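Acetylornithine aminotransferase (Aquifex aeolicus, PDB 2EH6) catalyses the pyridoxal-phosphate-dependent transfer of an amino group from N(2)-acetyl-L-ornithine to 2-oxoglutarate, a step of arginine biosynthesis. Local coordinates at residues 160-165 with 199-204; 228-233 with 315-320. All coordinates share one frame; numbering follows the deposited sequence.

Contact 1. Residues 160-165 with 199-204; sequences NDIDSV and QEICKE
Val165 and Ile201 stand where the two backbones come nearest, with 9.1 Å between Val165 CA and Ile201 CA, a gap that only side chains bridge. This is helix-helix packing beside the seven-stranded mixed sheet of the class-III aminotransferase fold: the short helix 162-166 follows edge strand 154-157, while helix 192-205 leads into strand 208-212. The joint is small and wholly apolar. Ile162 and Ile201 reach toward each other tip to tip, Ile162 CD1 lying 3.4 Å from Ile201 CD1, tighter than usual van der Waals contact. Behind the tip, Ile162 CG1 also touches Ile201 CD1. The side chain of Ile201 is stretched out, with CD1 anti to CA (chi2 180°), which carries its end methyl across the gap; isoleucine suits the place because its longer branch carries CD1 far enough to meet two neighbours. The second is Val165, whose CG1 touches the same methyl at 4.3 Å, a looser contact fitting a shorter side chain one helical turn on. Phe194 and Lys197 of helix 192-205 also touch Ile162, and Leu169 touches Ile201. Asp161 suits the N-cap of the short helix, since its carboxylate can accept from an amide of the first turn. Ser164 N donates to Asp161 OD1 from well above the carboxylate plane. Ser164 also turns its hydroxyl back on the chain: with OG beside both backbone N and carbonyl carbon (chi1 67°), it donates to Asp161 O at 2.6 Å, in the carbonyl plane.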
ATOM      1  N   ASN A 160      13.328  21.043  16.400  1.00 36.78           N
ATOM      2  CA  ASN A 160      14.255  22.122  16.729  1.00 40.12           C
ATOM      3  C   ASN A 160      14.411  22.336  18.231  1.00 40.63           C
ATOM      4  O   ASN A 160      14.826  23.406  18.674  1.00 41.27           O
ATOM      5  CB  ASN A 160      13.822  23.427  16.060  1.00 39.74           C
ATOM      6  CG  ASN A 160      13.808  23.321  14.551  1.00 41.29           C
ATOM      7  OD1 ASN A 160      14.686  22.694  13.956  1.00 40.80           O
ATOM      8  ND2 ASN A 160      12.820  23.941  13.922  1.00 40.54           N
ATOM      9  N   ASP A 161      14.071  21.309  19.003  1.00 41.19           N
ATOM     10  CA  ASP A 161      14.182  21.343  20.457  1.00 41.61           C
ATOM     11  C   ASP A 161      14.953  20.081  20.819  1.00 41.69           C
ATOM     12  O   ASP A 161      14.362  19.045  21.119  1.00 40.13           O
ATOM     13  CB  ASP A 161      12.791  21.310  21.097  1.00 43.07           C
ATOM     14  CG  ASP A 161      12.840  21.434  22.607  1.00 44.10           C
ATOM     15  OD1 ASP A 161      13.927  21.227  23.186  1.00 45.48           O
ATOM     16  OD2 ASP A 161      11.787  21.729  23.216  1.00 42.57           O
ATOM     17  N   ILE A 162      16.277  20.175  20.783  1.00 41.49           N
ATOM     18  CA  ILE A 162      17.131  19.030  21.060  1.00 42.46           C
ATOM     19  C   ILE A 162      16.984  18.478  22.475  1.00 43.08           C
ATOM     20  O   ILE A 162      17.194  17.289  22.706  1.00 42.51           O
ATOM     21  CB  ILE A 162      18.615  19.378  20.790  1.00 42.55           C
ATOM     22  CG1 ILE A 162      19.401  18.103  20.484  1.00 43.68           C
ATOM     23  CG2 ILE A 162      19.216  20.096  21.988  1.00 44.10           C
ATOM     24  CD1 ILE A 162      18.935  17.393  19.226  1.00 42.48           C
ATOM     25  N   ASP A 163      16.615  19.337  23.421  1.00 44.27           N
ATOM     26  CA  ASP A 163      16.447  18.900  24.799  1.00 44.73           C
ATOM     27  C   ASP A 163      15.241  17.977  24.941  1.00 43.68           C
ATOM     28  O   ASP A 163      15.263  17.048  25.748  1.00 43.76           O
ATOM     29  CB  ASP A 163      16.306  20.105  25.739  1.00 47.21           C
ATOM     30  CG  ASP A 163      17.608  20.884  25.893  1.00 49.53           C
ATOM     31  OD1 ASP A 163      18.655  20.249  26.144  1.00 50.68           O
ATOM     32  OD2 ASP A 163      17.587  22.127  25.769  1.00 50.36           O
ATOM     33  N   SER A 164      14.196  18.225  24.154  1.00 42.00           N
ATOM     34  CA  SER A 164      12.998  17.389  24.213  1.00 40.88           C
ATOM     35  C   SER A 164      13.345  15.979  23.752  1.00 39.83           C
ATOM     36  O   SER A 164      12.682  15.013  24.131  1.00 39.92           O
ATOM     37  CB  SER A 164      11.879  17.964  23.331  1.00 40.47           C
ATOM     38  OG  SER A 164      12.210  17.889  21.956  1.00 39.71           O
ATOM     39  N   VAL A 165      14.387  15.865  22.934  1.00 38.62           N
ATOM     40  CA  VAL A 165      14.826  14.566  22.443  1.00 39.77           C
ATOM     41  C   VAL A 165      15.546  13.811  23.565  1.00 41.48           C
ATOM     42  O   VAL A 165      15.293  12.629  23.789  1.00 42.03           O
ATOM     43  CB  VAL A 165      15.783  14.713  21.233  1.00 39.49           C
ATOM     44  CG1 VAL A 165      16.213  13.342  20.738  1.00 37.58           C
ATOM     45  CG2 VAL A 165      15.093  15.483  20.114  1.00 38.99           C
ATOM     46  N   GLN A 199      21.933  14.301  14.514  1.00 41.08           N
ATOM     47  CA  GLN A 199      22.819  13.334  13.880  1.00 43.73           C
ATOM     48  C   GLN A 199      23.860  12.908  14.916  1.00 45.79           C
ATOM     49  O   GLN A 199      24.198  11.728  15.028  1.00 45.76           O
ATOM     50  CB  GLN A 199      23.511  13.966  12.669  1.00 44.90           C
ATOM     51  CG  GLN A 199      24.496  13.046  11.961  1.00 46.99           C
ATOM     52  CD  GLN A 199      23.814  11.892  11.253  1.00 48.94           C
ATOM     53  OE1 GLN A 199      23.206  12.069  10.195  1.00 49.75           O
ATOM     54  NE2 GLN A 199      23.905  10.702  11.836  1.00 49.82           N
ATOM     55  N   GLU A 200      24.351  13.888  15.673  1.00 46.89           N
ATOM     56  CA  GLU A 200      25.354  13.660  16.715  1.00 48.75           C
ATOM     57  C   GLU A 200      24.826  12.693  17.765  1.00 47.88           C
ATOM     58  O   GLU A 200      25.493  11.724  18.126  1.00 47.75           O
ATOM     59  CB  GLU A 200      25.716  14.985  17.389  1.00 51.32           C
ATOM     60  CG  GLU A 200      26.682  14.852  18.554  1.00 55.53           C
ATOM     61  CD  GLU A 200      26.784  16.126  19.373  1.00 57.96           C
ATOM     62  OE1 GLU A 200      25.761  16.534  19.967  1.00 58.51           O
ATOM     63  OE2 GLU A 200      27.884  16.719  19.422  1.00 60.39           O
ATOM     64  N   ILE A 201      23.625  12.975  18.255  1.00 48.43           N
ATOM     65  CA  ILE A 201      22.984  12.144  19.261  1.00 49.51           C
ATOM     66  C   ILE A 201      22.901  10.692  18.816  1.00 50.08           C
ATOM     67  O   ILE A 201      23.220   9.780  19.577  1.00 50.06           O
ATOM     68  CB  ILE A 201      21.561  12.646  19.561  1.00 51.08           C
ATOM     69  CG1 ILE A 201      21.629  14.027  20.213  1.00 52.39           C
ATOM     70  CG2 ILE A 201      20.836  11.657  20.459  1.00 52.11           C
ATOM     71  CD1 ILE A 201      20.270  14.610  20.544  1.00 54.07           C
ATOM     72  N   CYS A 202      22.469  10.477  17.577  1.00 49.28           N
ATOM     73  CA  CYS A 202      22.346   9.122  17.056  1.00 48.86           C
ATOM     74  C   CYS A 202      23.668   8.368  17.056  1.00 49.27           C
ATOM     75  O   CYS A 202      23.720   7.210  17.464  1.00 49.54           O
ATOM     76  CB  CYS A 202      21.749   9.150  15.648  1.00 47.62           C
ATOM     77  SG  CYS A 202      20.008   9.639  15.648  1.00 43.33           S
ATOM     78  N   LYS A 203      24.734   9.020  16.608  1.00 50.44           N
ATOM     79  CA  LYS A 203      26.045   8.377  16.577  1.00 53.13           C
ATOM     80  C   LYS A 203      26.576   8.066  17.975  1.00 53.81           C
ATOM     81  O   LYS A 203      27.144   7.002  18.203  1.00 54.92           O
ATOM     82  CB  LYS A 203      27.060   9.258  15.841  1.00 55.31           C
ATOM     83  CG  LYS A 203      28.501   8.753  15.937  1.00 56.86           C
ATOM     84  CD  LYS A 203      29.468   9.633  15.151  1.00 58.90           C
ATOM     85  CE  LYS A 203      29.501   9.269  13.672  1.00 59.78           C
ATOM     86  NZ  LYS A 203      30.086   7.916  13.436  1.00 61.11           N
ATOM     87  N   GLU A 204      26.380   8.991  18.910  1.00 54.79           N
ATOM     88  CA  GLU A 204      26.887   8.840  20.280  1.00 55.56           C
ATOM     89  C   GLU A 204      26.007   7.949  21.177  1.00 54.65           C
ATOM     90  O   GLU A 204      26.488   7.179  21.995  1.00 55.28           O
ATOM     91  CB  GLU A 204      27.064  10.230  20.890  1.00 57.74           C
ATOM     92  CG  GLU A 204      28.237  10.981  20.261  1.00 61.99           C
ATOM     93  CD  GLU A 204      28.468  12.281  21.003  1.00 64.33           C
ATOM     94  OE1 GLU A 204      28.725  12.238  22.199  1.00 65.94           O
ATOM     95  OE2 GLU A 204      28.406  13.335  20.368  1.00 66.19           O
TER

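Contact 2. Residues 228-233 with 315-320; sequences QHFNLK and KGRGLM
Arg317 lies across the His229 ring and against Phe230 in a partly exposed contact of aliphatic, cationic and aromatic groups. It joins the loop between strands 208-212 and 236-239, which holds residues 228-233, to the end of strand 313-317, at the edge, within this chain, of the sheet that also holds strand 320-324. Arg317 CD sits over the centre of one imidazole face in a CH-pi contact, though it is modelled too close for its exact distance to be trusted. The arginine chain bends there (chi3 -66°), bringing the guanidinium on past the ring, its plane 33° from that of the imidazole and Arg317 NH1 3.6 Å from His229 ND1. Arg317 NH2 then meets Phe230 CZ at 3.6 Å, guanidinium and phenyl planes being almost perpendicular. Arginine fits because methylenes and a flat cation follow one another along a single chain. His229 offers it a face while NE2 is hydrogen-bonded to Thr221 O, which helps fix the ring. With an alanine here instead of Arg317, that imidazole face and Phe230 CZ would probably lose their cover from the hairpin, opening a gap between loop and hairpin. Gly316 lies in the strand just before the turn, where a CB would strike Met320 O; Gly318, with phi 61°, is in the turn itself. Arg317 and Met320 exchange both backbone hydrogen bonds, Arg317 N to Met320 O and Met320 N to Arg317 O, as is characteristic of a two-residue beta hairpin closed by a type II' turn.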
ATOM      1  N   GLN A 228      20.237  15.622   2.016  1.00 34.56           N
ATOM      2  CA  GLN A 228      21.511  16.034   1.440  1.00 37.38           C
ATOM      3  C   GLN A 228      21.797  17.520   1.648  1.00 39.61           C
ATOM      4  O   GLN A 228      22.942  17.956   1.551  1.00 40.75           O
ATOM      5  CB  GLN A 228      21.537  15.692  -0.054  1.00 36.61           C
ATOM      6  CG  GLN A 228      21.286  14.218  -0.338  1.00 36.43           C
ATOM      7  CD  GLN A 228      21.194  13.914  -1.820  1.00 36.66           C
ATOM      8  OE1 GLN A 228      20.496  14.598  -2.561  1.00 37.37           O
ATOM      9  NE2 GLN A 228      21.889  12.871  -2.255  1.00 40.23           N
ATOM     10  N   HIS A 229      20.760  18.297   1.933  1.00 40.68           N
ATOM     11  CA  HIS A 229      20.938  19.725   2.172  1.00 43.51           C
ATOM     12  C   HIS A 229      21.757  19.942   3.444  1.00 44.19           C
ATOM     13  O   HIS A 229      22.382  20.987   3.625  1.00 44.70           O
ATOM     14  CB  HIS A 229      19.580  20.415   2.343  1.00 44.45           C
ATOM     15  CG  HIS A 229      18.856  20.678   1.058  1.00 45.48           C
ATOM     16  ND1 HIS A 229      19.301  21.594   0.127  1.00 44.94           N
ATOM     17  CD2 HIS A 229      17.692  20.183   0.571  1.00 44.95           C
ATOM     18  CE1 HIS A 229      18.441  21.654  -0.875  1.00 45.19           C
ATOM     19  NE2 HIS A 229      17.456  20.808  -0.629  1.00 44.33           N
ATOM     20  N   PHE A 230      21.751  18.946   4.323  1.00 45.49           N
ATOM     21  CA  PHE A 230      22.464  19.045   5.592  1.00 46.67           C
ATOM     22  C   PHE A 230      23.547  17.984   5.746  1.00 47.11           C
ATOM     23  O   PHE A 230      24.031  17.741   6.852  1.00 48.34           O
ATOM     24  CB  PHE A 230      21.460  18.927   6.736  1.00 46.95           C
ATOM     25  CG  PHE A 230      20.292  19.861   6.611  1.00 48.69           C
ATOM     26  CD1 PHE A 230      20.378  21.170   7.074  1.00 49.51           C
ATOM     27  CD2 PHE A 230      19.112  19.438   6.002  1.00 49.31           C
ATOM     28  CE1 PHE A 230      19.305  22.049   6.932  1.00 49.24           C
ATOM     29  CE2 PHE A 230      18.032  20.308   5.856  1.00 49.46           C
ATOM     30  CZ  PHE A 230      18.129  21.615   6.320  1.00 49.85           C
ATOM     31  N   ASN A 231      23.923  17.353   4.639  1.00 47.03           N
ATOM     32  CA  ASN A 231      24.948  16.316   4.660  1.00 46.82           C
ATOM     33  C   ASN A 231      24.705  15.293   5.766  1.00 44.12           C
ATOM     34  O   ASN A 231      25.635  14.863   6.447  1.00 42.07           O
ATOM     35  CB  ASN A 231      26.334  16.947   4.836  1.00 51.31           C
ATOM     36  CG  ASN A 231      26.730  17.818   3.659  1.00 53.79           C
ATOM     37  OD1 ASN A 231      26.789  17.351   2.519  1.00 57.03           O
ATOM     38  ND2 ASN A 231      27.001  19.092   3.926  1.00 56.58           N
ATOM     39  N   LEU A 232      23.447  14.906   5.943  1.00 41.63           N
ATOM     40  CA  LEU A 232      23.096  13.926   6.963  1.00 38.86           C
ATOM     41  C   LEU A 232      23.476  12.528   6.493  1.00 37.55           C
ATOM     42  O   LEU A 232      23.717  12.311   5.305  1.00 36.85           O
ATOM     43  CB  LEU A 232      21.594  13.984   7.255  1.00 37.97           C
ATOM     44  CG  LEU A 232      21.109  15.285   7.886  1.00 37.44           C
ATOM     45  CD1 LEU A 232      19.596  15.351   7.845  1.00 35.99           C
ATOM     46  CD2 LEU A 232      21.623  15.376   9.308  1.00 36.88           C
ATOM     47  N   LYS A 233      23.526  11.584   7.427  1.00 35.55           N
ATOM     48  CA  LYS A 233      23.877  10.207   7.101  1.00 35.69           C
ATOM     49  C   LYS A 233      22.879   9.245   7.737  1.00 34.65           C
ATOM     50  O   LYS A 233      23.212   8.494   8.653  1.00 33.62           O
ATOM     51  CB  LYS A 233      25.294   9.898   7.591  1.00 38.56           C
ATOM     52  CG  LYS A 233      26.364  10.756   6.939  1.00 40.44           C
ATOM     53  CD  LYS A 233      27.735  10.483   7.540  1.00 44.04           C
ATOM     54  CE  LYS A 233      28.813  11.280   6.821  1.00 46.37           C
ATOM     55  NZ  LYS A 233      28.504  12.743   6.819  1.00 49.25           N
ATOM     56  N   LYS A 315       7.716  29.634   4.057  1.00 35.51           N
ATOM     57  CA  LYS A 315       8.477  28.501   4.569  1.00 35.94           C
ATOM     58  C   LYS A 315       8.767  27.499   3.466  1.00 36.44           C
ATOM     59  O   LYS A 315       8.144  27.535   2.402  1.00 36.36           O
ATOM     60  CB  LYS A 315       7.672  27.814   5.673  1.00 35.60           C
ATOM     61  CG  LYS A 315       7.110  28.778   6.716  1.00 36.60           C
ATOM     62  CD  LYS A 315       5.979  28.159   7.531  1.00 36.34           C
ATOM     63  CE  LYS A 315       6.458  27.020   8.411  1.00 38.64           C
ATOM     64  NZ  LYS A 315       5.352  26.489   9.262  1.00 39.37           N
ATOM     65  N   GLY A 316       9.719  26.608   3.716  1.00 35.57           N
ATOM     66  CA  GLY A 316      10.038  25.594   2.731  1.00 34.85           C
ATOM     67  C   GLY A 316      11.343  25.761   1.981  1.00 36.19           C
ATOM     68  O   GLY A 316      12.087  26.719   2.186  1.00 36.99           O
ATOM     69  N   ARG A 317      11.605  24.816   1.089  1.00 34.72           N
ATOM     70  CA  ARG A 317      12.820  24.813   0.295  1.00 35.21           C
ATOM     71  C   ARG A 317      12.496  24.204  -1.068  1.00 33.83           C
ATOM     72  O   ARG A 317      11.640  23.323  -1.168  1.00 32.65           O
ATOM     73  CB  ARG A 317      13.876  23.979   1.023  1.00 37.14           C
ATOM     74  CG  ARG A 317      15.236  23.933   0.375  1.00 43.48           C
ATOM     75  CD  ARG A 317      16.108  22.912   1.097  1.00 44.57           C
ATOM     76  NE  ARG A 317      16.423  23.291   2.472  1.00 47.17           N
ATOM     77  CZ  ARG A 317      17.438  24.082   2.818  1.00 49.17           C
ATOM     78  NH1 ARG A 317      18.244  24.582   1.889  1.00 49.18           N
ATOM     79  NH2 ARG A 317      17.650  24.367   4.096  1.00 48.94           N
ATOM     80  N   GLY A 318      13.178  24.671  -2.112  1.00 32.42           N
ATOM     81  CA  GLY A 318      12.935  24.151  -3.448  1.00 32.54           C
ATOM     82  C   GLY A 318      11.501  24.388  -3.889  1.00 33.40           C
ATOM     83  O   GLY A 318      11.043  25.533  -3.915  1.00 33.30           O
ATOM     84  N   LEU A 319      10.792  23.317  -4.240  1.00 31.30           N
ATOM     85  CA  LEU A 319       9.403  23.439  -4.661  1.00 32.28           C
ATOM     86  C   LEU A 319       8.439  22.875  -3.620  1.00 32.27           C
ATOM     87  O   LEU A 319       7.336  22.422  -3.944  1.00 31.50           O
ATOM     88  CB  LEU A 319       9.178  22.779  -6.030  1.00 30.54           C
ATOM     89  CG  LEU A 319       9.768  23.560  -7.214  1.00 30.36           C
ATOM     90  CD1 LEU A 319       9.505  22.832  -8.522  1.00 27.98           C
ATOM     91  CD2 LEU A 319       9.152  24.953  -7.254  1.00 27.82           C
ATOM     92  N   MET A 320       8.884  22.878  -2.367  1.00 31.65           N
ATOM     93  CA  MET A 320       8.045  22.458  -1.257  1.00 31.07           C
ATOM     94  C   MET A 320       7.967  23.733  -0.431  1.00 31.51           C
ATOM     95  O   MET A 320       8.778  23.960   0.471  1.00 30.80           O
ATOM     96  CB  MET A 320       8.679  21.349  -0.422  1.00 30.91           C
ATOM     97  CG  MET A 320       7.718  20.849   0.655  1.00 32.49           C
ATOM     98  SD  MET A 320       8.374  19.608   1.772  1.00 36.34           S
ATOM     99  CE  MET A 320       8.494  18.256   0.702  1.00 35.79           C
TER

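In the fold
The centres of the two contacts lie 18 Å apart, and contact 1 closes before contact 2 opens along the chain. Helix 192-205 links them: it supplies residues 199-204 to contact 1, and its Leu195 packs on Phe230 and Leu232 of contact 2's loop. A direct tie exists as well, a probable hydrogen bond of 2.8 Å between Gln199 OE1 and Lys233 N. Contact 1 thus stays with the helices beside the sheet containing strand 208-212, which ends at the cofactor-pocket residue Asp212. Contact 2 starts from the loop beyond that strand, so the pair continues from local helix packing to the place where that loop meets the sheet of strands 313-317 and 320-324.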